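Local structure of response regulator (Caulobacter vibrioides, 3T0Y) at residues 42-47 against 86-91; 94-99 against 126-131. The protein probably works as an anti-anti-sigma factor of the PhyR type, this chain being the sigma-like part of a longer response regulator. All blocks are in the same frame, centred on the assembly; numbering follows the deposited sequence.

Interaction 1. Residues 42-47 against 86-91; sequences GDHYVR and AAQRLM
His44 NE2 and the backbone carbonyl oxygen of Gln88 are joined through a single water, which lies 2.5 Å from His44 NE2 and donates a hydrogen to Gln88 O. No direct hydrogen bond crosses between 42-47 and 86-91, and the rest of the contact is packing around two aromatic rings. His44 carries CG anti to its backbone N (chi1 160°), and its imidazole projects from helix 39-54 onto the side chain of Met91, a selenomethionine. Met91 CG sits above one face of that ring, displaced toward the NE2-CD2 rim, and makes a CH-pi contact 3.8 Å from the ring centroid. Bends at chi2 and chi3 fold the chain back, and Met91 CE comes to rest 3.8 Å from His44 CB; SE itself stands farther off in an oblique selenium-aromatic approach. At the imidazole edge, near the ring plane, Gln88 NE2 lies 3.4 Å from His44 CE1, its amide turned 81° to the ring. Tyr45 reaches the other segment with its hydroxyl and the CE2 edge of its ring: OH is 3.4 Å from Met91 CB, while Met91 O lies in the ring plane, 3.5 Å from CE2. His44 CD2 stands over the centre of one face of the tyrosine. The phenol hydroxyl bonds outside the contact, to Ser81 OG, and Trp78 meets Tyr45 edge-to-face, which ties the ring to helix 66-80 and to Ser81 just after it. Thr36 of the second subunit packs on Met91. Helix 39-54, in the sigma2-like part, is thereby joined to helix 86-89 and the 3-10 residues after it mainly by packing of the Met91 carbons on the two rings, while a water bridge between His44 NE2 and Gln88 O supplies the polar link.

Interaction 2. Residues 94-99 against 126-131; sequences APRSRQ and ERLIGD
Arg96, whose CB meets Leu128 CD2 at 4.0 Å, has Gln99 CD over one face of its guanidinium, toward the rim, though this placement is doubtful because Arg96 has two conformers. The guanidinium of Arg98, on a side of the helix turned from 126-131, has Pro95 CA over one face, toward the rim. The third flat group, the Asp131 carboxylate, takes the one hydrogen bond between the segments: Ser97 OG donates to OD2 over 2.6 Å, arriving on the anti side and 24° out of the plane. Asp131 CG is anti to its backbone N (chi1 178°), directed at the start of helix 95-106. A water donates to the same OD2 and accepts from the N of Ala94, the N-cap residue. Leu128 packs beside this bond, with CD2 3.5 Å from Ser97 OG and its backbone O 3.4 Å from Ser97 CB. The axes of 95-99 and 126-131 approach to 7.8 Å at 103°, close to perpendicular, within the sigma-like domain. Arg92 of the second subunit makes a long, weak ion pair with Asp131 OD1. Two donors on one carboxylate oxygen near a helix N-terminus probably help to stabilise the negative charge of Asp131.

How the interactions relate
Both contacts are buried, but interaction 1 lies about 4 Å from the centre of the chain and interaction 2 about 14 Å, centre to centre. Interaction 1 joins helix 39-54 to segment 86-91; interaction 2 packs two helices within the sigma-like domain. Arg98 connects them: its NH1 makes a weak hydrogen bond to Leu90 O and its NH2 bonds Thr41 OG1 of helix 39-54. The central contact relies on ring and selenomethionine packing plus a water bridge, whereas the outer one has a direct serine-carboxylate bond beside a leucine. The second subunit touches both, with its Gln88 OE1 bonding Arg96 N.

Interaction 1. Residues 42-47 against 86-91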
ATOM      1  N   GLY C  42      -2.578   0.702  -3.288  1.00 21.61           N
ATOM      2  CA  GLY C  42      -3.070   0.905  -4.655  1.00 23.60           C
ATOM      3  C   GLY C  42      -3.275   2.384  -4.996  1.00 27.40           C
ATOM      4  O   GLY C  42      -2.859   2.865  -6.055  1.00 21.90           O
ATOM      5  N   ASP C  43      -3.911   3.113  -4.080  1.00 23.80           N
ATOM      6  CA  ASP C  43      -4.103   4.544  -4.247  1.00 25.30           C
ATOM      7  C   ASP C  43      -2.777   5.283  -4.287  1.00 23.48           C
ATOM      8  O   ASP C  43      -2.649   6.284  -4.969  1.00 26.22           O
ATOM      9  CB  ASP C  43      -4.993   5.106  -3.138  1.00 26.74           C
ATOM     10  CG  ASP C  43      -6.420   4.604  -3.238  1.00 29.96           C
ATOM     11  OD1 ASP C  43      -6.738   3.974  -4.260  1.00 30.21           O
ATOM     12  OD2 ASP C  43      -7.234   4.855  -2.321  1.00 38.12           O
ATOM     13  N   HIS C  44      -1.784   4.805  -3.561  1.00 26.27           N
ATOM     14  CA  HIS C  44      -0.471   5.434  -3.647  1.00 28.89           C
ATOM     15  C   HIS C  44       0.027   5.419  -5.097  1.00 26.68           C
ATOM     16  O   HIS C  44       0.533   6.422  -5.612  1.00 24.61           O
ATOM     17  CB  HIS C  44       0.542   4.730  -2.738  1.00 21.93           C
ATOM     18  CG  HIS C  44       1.967   4.991  -3.124  1.00 26.53           C
ATOM     19  ND1 HIS C  44       2.600   6.194  -2.875  1.00 29.22           N
ATOM     20  CD2 HIS C  44       2.876   4.213  -3.763  1.00 21.38           C
ATOM     21  CE1 HIS C  44       3.841   6.140  -3.330  1.00 23.32           C
ATOM     22  NE2 HIS C  44       4.032   4.951  -3.877  1.00 27.50           N
ATOM     23  N   TYR C  45      -0.139   4.276  -5.762  1.00 23.32           N
ATOM     24  CA  TYR C  45       0.415   4.085  -7.099  1.00 22.37           C
ATOM     25  C   TYR C  45      -0.398   4.816  -8.169  1.00 22.47           C
ATOM     26  O   TYR C  45       0.144   5.324  -9.152  1.00 22.27           O
ATOM     27  CB  TYR C  45       0.534   2.589  -7.423  1.00 22.80           C
ATOM     28  CG  TYR C  45       1.798   1.977  -6.879  1.00 23.67           C
ATOM     29  CD1 TYR C  45       3.040   2.346  -7.395  1.00 24.56           C
ATOM     30  CD2 TYR C  45       1.760   1.057  -5.836  1.00 25.08           C
ATOM     31  CE1 TYR C  45       4.212   1.801  -6.902  1.00 25.48           C
ATOM     32  CE2 TYR C  45       2.935   0.495  -5.330  1.00 24.98           C
ATOM     33  CZ  TYR C  45       4.156   0.876  -5.876  1.00 24.46           C
ATOM     34  OH  TYR C  45       5.323   0.331  -5.411  1.00 22.48           O
ATOM     35  N   VAL C  46      -1.704   4.848  -7.968  1.00 16.86           N
ATOM     36  CA  VAL C  46      -2.563   5.638  -8.811  1.00 25.50           C
ATOM     37  C   VAL C  46      -2.179   7.127  -8.740  1.00 25.34           C
ATOM     38  O   VAL C  46      -2.109   7.809  -9.770  1.00 17.65           O
ATOM     39  CB  VAL C  46      -4.052   5.460  -8.417  1.00 19.66           C
ATOM     40  CG1 VAL C  46      -4.919   6.307  -9.320  1.00 24.10           C
ATOM     41  CG2 VAL C  46      -4.449   3.985  -8.498  1.00 20.74           C
ATOM     42  N   ARG C  47      -1.966   7.637  -7.522  1.00 22.83           N
ATOM     43  CA  ARG C  47      -1.604   9.041  -7.350  1.00 26.40           C
ATOM     44  C   ARG C  47      -0.318   9.329  -8.107  1.00 28.32           C
ATOM     45  O   ARG C  47      -0.251  10.253  -8.902  1.00 30.09           O
ATOM     46  CB  ARG C  47      -1.452   9.419  -5.866  1.00 24.43           C
ATOM     47  CG  ARG C  47      -2.778   9.660  -5.137  1.00 29.19           C
ATOM     48  CD  ARG C  47      -2.577  10.371  -3.778  1.00 36.88           C
ATOM     49  NE  ARG C  47      -1.560   9.706  -2.971  1.00 35.70           N
ATOM     50  CZ  ARG C  47      -1.805   8.704  -2.132  1.00 36.46           C
ATOM     51  NH1 ARG C  47      -3.046   8.259  -1.969  1.00 33.66           N
ATOM     52  NH2 ARG C  47      -0.808   8.146  -1.455  1.00 36.97           N
ATOM     53  N   ALA C  86      14.564   4.386  -1.634  1.00 51.31           N
ATOM     54  CA  ALA C  86      14.210   3.364  -0.660  1.00 48.93           C
ATOM     55  C   ALA C  86      12.787   3.494  -0.110  1.00 42.37           C
ATOM     56  O   ALA C  86      12.051   2.509  -0.045  1.00 42.65           O
ATOM     57  CB  ALA C  86      15.221   3.337   0.470  1.00 54.39           C
ATOM     58  N   ALA C  87      12.401   4.696   0.301  1.00 43.07           N
ATOM     59  CA  ALA C  87      11.084   4.880   0.906  1.00 42.71           C
ATOM     60  C   ALA C  87       9.994   4.426  -0.046  1.00 38.21           C
ATOM     61  O   ALA C  87       9.063   3.721   0.338  1.00 43.62           O
ATOM     62  CB  ALA C  87      10.871   6.327   1.311  1.00 45.12           C
ATOM     63  N   GLN C  88      10.127   4.814  -1.303  1.00 39.39           N
ATOM     64  CA  GLN C  88       9.141   4.470  -2.307  1.00 40.36           C
ATOM     65  C   GLN C  88       9.181   2.989  -2.689  1.00 34.91           C
ATOM     66  O   GLN C  88       8.163   2.423  -3.083  1.00 31.09           O
ATOM     67  CB  GLN C  88       9.305   5.367  -3.540  1.00 48.24           C
ATOM     68  CG  GLN C  88       9.164   6.866  -3.227  1.00 51.11           C
ATOM     69  CD  GLN C  88       7.827   7.225  -2.559  1.00 55.95           C
ATOM     70  OE1 GLN C  88       7.679   7.147  -1.330  1.00 49.94           O
ATOM     71  NE2 GLN C  88       6.852   7.625  -3.372  1.00 55.29           N
ATOM     72  N   ARG C  89      10.348   2.362  -2.587  1.00 34.00           N
ATOM     73  CA  ARG C  89      10.447   0.935  -2.877  1.00 37.95           C
ATOM     74  C   ARG C  89       9.609   0.131  -1.888  1.00 34.03           C
ATOM     75  O   ARG C  89       9.123  -0.956  -2.210  1.00 31.97           O
ATOM     76  CB  ARG C  89      11.896   0.442  -2.821  1.00 37.30           C
ATOM     77  CG  ARG C  89      12.833   1.132  -3.794  1.00 44.62           C
ATOM     78  CD  ARG C  89      13.874   0.152  -4.342  1.00 49.32           C
ATOM     79  NE  ARG C  89      15.253   0.590  -4.121  1.00 52.81           N
ATOM     80  CZ  ARG C  89      15.797   1.674  -4.669  1.00 54.42           C
ATOM     81  NH1 ARG C  89      15.079   2.463  -5.457  1.00 52.92           N
ATOM     82  NH2 ARG C  89      17.058   1.985  -4.412  1.00 61.03           N
ATOM     83  N   LEU C  90       9.444   0.666  -0.685  1.00 25.47           N
ATOM     84  CA  LEU C  90       8.694  -0.033   0.358  1.00 28.57           C
ATOM     85  C   LEU C  90       7.266  -0.332  -0.098  1.00 28.27           C
ATOM     86  O   LEU C  90       6.633  -1.260   0.396  1.00 21.52           O
ATOM     87  CB  LEU C  90       8.667   0.784   1.649  1.00 26.57           C
ATOM     88  CG  LEU C  90       9.978   0.959   2.425  1.00 31.92           C
ATOM     89  CD1 LEU C  90       9.839   2.077   3.441  1.00 27.86           C
ATOM     90  CD2 LEU C  90      10.415  -0.336   3.121  1.00 25.21           C
HETATM   91  N   MSE C  91       6.764   0.434  -1.063  1.00 23.78           N
HETATM   92  CA  MSE C  91       5.389   0.249  -1.502  1.00 24.75           C
HETATM   93  C   MSE C  91       5.209  -1.021  -2.361  1.00 28.96           C
HETATM   94  O   MSE C  91       4.077  -1.453  -2.635  1.00 25.35           O
HETATM   95  CB  MSE C  91       4.873   1.506  -2.203  1.00 24.05           C
HETATM   96  CG  MSE C  91       4.896   2.752  -1.302  1.00 23.98           C
HETATM   97 SE   MSE C  91       4.170   2.471   0.521  0.80 21.29          SE
HETATM   98  CE  MSE C  91       2.343   2.741  -0.021  1.00 18.42           C
TER
HETATM   99  O   HOH W   1       6.077   3.960  -4.805  1.00 35.35           O

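Interaction 2. Residues 94-99 against 126-131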
ATOM      1  N   ALA C  94       4.260  -6.395   0.024  1.00 19.05           N
ATOM      2  CA  ALA C  94       2.903  -6.684   0.481  1.00 27.30           C
ATOM      3  C   ALA C  94       2.696  -5.970   1.793  1.00 23.80           C
ATOM      4  O   ALA C  94       3.551  -6.046   2.677  1.00 25.29           O
ATOM      5  CB  ALA C  94       2.687  -8.180   0.664  1.00 23.65           C
ATOM      6  N   PRO C  95       1.566  -5.268   1.923  1.00 21.13           N
ATOM      7  CA  PRO C  95       1.254  -4.445   3.100  1.00 26.67           C
ATOM      8  C   PRO C  95       1.502  -5.131   4.458  1.00 24.96           C
ATOM      9  O   PRO C  95       2.126  -4.517   5.327  1.00 24.94           O
ATOM     10  CB  PRO C  95      -0.228  -4.115   2.908  1.00 25.78           C
ATOM     11  CG  PRO C  95      -0.392  -4.081   1.390  1.00 24.16           C
ATOM     12  CD  PRO C  95       0.528  -5.169   0.884  1.00 23.44           C
ATOM     13  N   ARG C  96       1.036  -6.360   4.654  1.00 23.23           N
ATOM     14  CA  ARG C  96       1.213  -6.991   5.952  0.50 24.11           C
ATOM     15  C   ARG C  96       2.684  -7.318   6.204  1.00 22.56           C
ATOM     16  O   ARG C  96       3.138  -7.322   7.352  1.00 20.94           O
ATOM     17  CB  ARG C  96       0.330  -8.233   6.093  0.50 25.77           C
ATOM     18  CG  ARG C  96      -0.380  -8.331   7.450  0.50 31.93           C
ATOM     19  CD  ARG C  96      -1.424  -7.215   7.621  0.50 34.41           C
ATOM     20  NE  ARG C  96      -1.761  -6.957   9.026  0.50 34.49           N
ATOM     21  CZ  ARG C  96      -2.643  -6.046   9.424  0.50 34.63           C
ATOM     22  NH1 ARG C  96      -3.285  -5.310   8.524  0.50 41.19           N
ATOM     23  NH2 ARG C  96      -2.887  -5.868  10.718  0.50 38.24           N
ATOM     24  N   SER C  97       3.435  -7.560   5.140  1.00 20.95           N
ATOM     25  CA  SER C  97       4.851  -7.861   5.290  1.00 20.39           C
ATOM     26  C   SER C  97       5.583  -6.565   5.524  1.00 21.49           C
ATOM     27  O   SER C  97       6.565  -6.525   6.259  1.00 23.91           O
ATOM     28  CB  SER C  97       5.406  -8.557   4.050  1.00 24.04           C
ATOM     29  OG  SER C  97       4.720  -9.776   3.796  1.00 23.31           O
ATOM     30  N   ARG C  98       5.097  -5.498   4.901  1.00 19.80           N
ATOM     31  CA  ARG C  98       5.685  -4.178   5.097  1.00 23.62           C
ATOM     32  C   ARG C  98       5.540  -3.674   6.529  1.00 21.68           C
ATOM     33  O   ARG C  98       6.441  -3.030   7.074  1.00 22.95           O
ATOM     34  CB  ARG C  98       5.034  -3.168   4.169  1.00 15.65           C
ATOM     35  CG  ARG C  98       5.875  -1.926   3.992  1.00 22.87           C
ATOM     36  CD  ARG C  98       5.484  -1.216   2.720  1.00 30.74           C
ATOM     37  NE  ARG C  98       4.133  -0.713   2.809  1.00 34.83           N
ATOM     38  CZ  ARG C  98       3.135  -1.003   1.989  1.00 22.64           C
ATOM     39  NH1 ARG C  98       3.300  -1.809   0.955  1.00 28.30           N
ATOM     40  NH2 ARG C  98       1.951  -0.444   2.220  1.00 23.49           N
ATOM     41  N   GLN C  99       4.375  -3.920   7.115  1.00 19.41           N
ATOM     42  CA  GLN C  99       4.146  -3.569   8.503  1.00 20.88           C
ATOM     43  C   GLN C  99       5.148  -4.267   9.434  1.00 19.50           C
ATOM     44  O   GLN C  99       5.838  -3.615  10.209  1.00 16.27           O
ATOM     45  CB  GLN C  99       2.721  -3.948   8.877  1.00 23.05           C
ATOM     46  CG  GLN C  99       1.699  -3.234   8.031  1.00 22.13           C
ATOM     47  CD  GLN C  99       0.299  -3.774   8.223  1.00 28.52           C
ATOM     48  OE1 GLN C  99       0.067  -4.675   9.021  1.00 32.92           O
ATOM     49  NE2 GLN C  99      -0.642  -3.227   7.482  1.00 36.44           N
ATOM     50  N   GLU C 126       7.452 -13.759  11.925  1.00 26.37           N
ATOM     51  CA  GLU C 126       8.720 -14.086  11.272  0.51 27.97           C
ATOM     52  C   GLU C 126       8.483 -14.404   9.793  1.00 30.66           C
ATOM     53  O   GLU C 126       9.301 -14.092   8.944  1.00 25.84           O
ATOM     54  CB  GLU C 126       9.440 -15.248  11.974  0.51 30.24           C
ATOM     55  CG  GLU C 126       9.903 -14.954  13.418  0.51 26.10           C
ATOM     56  CD  GLU C 126      11.110 -14.009  13.501  0.51 29.05           C
ATOM     57  OE1 GLU C 126      10.951 -12.798  13.241  0.51 26.12           O
ATOM     58  OE2 GLU C 126      12.221 -14.474  13.845  0.51 31.73           O
ATOM     59  N   ARG C 127       7.347 -15.022   9.497  1.00 27.75           N
ATOM     60  CA  ARG C 127       7.013 -15.319   8.109  1.00 32.86           C
ATOM     61  C   ARG C 127       6.956 -14.006   7.356  1.00 33.90           C
ATOM     62  O   ARG C 127       7.593 -13.832   6.313  1.00 30.57           O
ATOM     63  CB  ARG C 127       5.652 -16.032   8.008  1.00 35.42           C
ATOM     64  CG  ARG C 127       5.212 -16.321   6.570  1.00 49.15           C
ATOM     65  CD  ARG C 127       3.786 -16.885   6.470  1.00 55.46           C
ATOM     66  NE  ARG C 127       2.746 -15.851   6.404  1.00 51.75           N
ATOM     67  CZ  ARG C 127       2.544 -15.040   5.362  1.00 53.80           C
ATOM     68  NH1 ARG C 127       3.324 -15.108   4.287  1.00 46.52           N
ATOM     69  NH2 ARG C 127       1.566 -14.143   5.404  1.00 50.48           N
ATOM     70  N   LEU C 128       6.174 -13.080   7.912  1.00 33.95           N
ATOM     71  CA  LEU C 128       5.936 -11.786   7.295  1.00 25.13           C
ATOM     72  C   LEU C 128       7.235 -11.045   7.035  1.00 23.42           C
ATOM     73  O   LEU C 128       7.440 -10.517   5.963  1.00 25.78           O
ATOM     74  CB  LEU C 128       4.989 -10.960   8.161  1.00 23.84           C
ATOM     75  CG  LEU C 128       3.534 -11.390   8.003  1.00 23.10           C
ATOM     76  CD1 LEU C 128       2.653 -10.699   9.034  1.00 25.29           C
ATOM     77  CD2 LEU C 128       3.071 -11.075   6.582  1.00 26.03           C
ATOM     78  N   ILE C 129       8.116 -11.010   8.021  1.00 28.46           N
ATOM     79  CA  ILE C 129       9.409 -10.365   7.845  1.00 30.04           C
ATOM     80  C   ILE C 129      10.236 -11.125   6.812  1.00 28.25           C
ATOM     81  O   ILE C 129      11.029 -10.535   6.069  1.00 29.61           O
ATOM     82  CB  ILE C 129      10.207 -10.354   9.150  1.00 28.38           C
ATOM     83  CG1 ILE C 129       9.538  -9.457  10.198  1.00 26.02           C
ATOM     84  CG2 ILE C 129      11.627  -9.879   8.884  1.00 29.84           C
ATOM     85  CD1 ILE C 129      10.154  -9.640  11.604  1.00 23.31           C
ATOM     86  N   GLY C 130      10.066 -12.442   6.785  1.00 26.27           N
ATOM     87  CA  GLY C 130      10.782 -13.263   5.827  1.00 24.00           C
ATOM     88  C   GLY C 130      10.375 -12.825   4.436  1.00 30.51           C
ATOM     89  O   GLY C 130      11.221 -12.458   3.607  1.00 32.29           O
ATOM     90  N   ASP C 131       9.062 -12.827   4.198  1.00 30.25           N
ATOM     91  CA  ASP C 131       8.493 -12.408   2.907  1.00 30.05           C
ATOM     92  C   ASP C 131       8.970 -11.023   2.470  1.00 33.43           C
ATOM     93  O   ASP C 131       9.302 -10.834   1.307  1.00 32.22           O
ATOM     94  CB  ASP C 131       6.957 -12.429   2.957  1.00 30.65           C
ATOM     95  CG  ASP C 131       6.331 -11.962   1.662  1.00 36.16           C
ATOM     96  OD1 ASP C 131       6.388 -12.727   0.676  1.00 37.11           O
ATOM     97  OD2 ASP C 131       5.793 -10.833   1.619  1.00 30.67           O
TER
HETATM   98  O   HOH W   2       6.363  -8.537  -0.377  1.00 33.77           O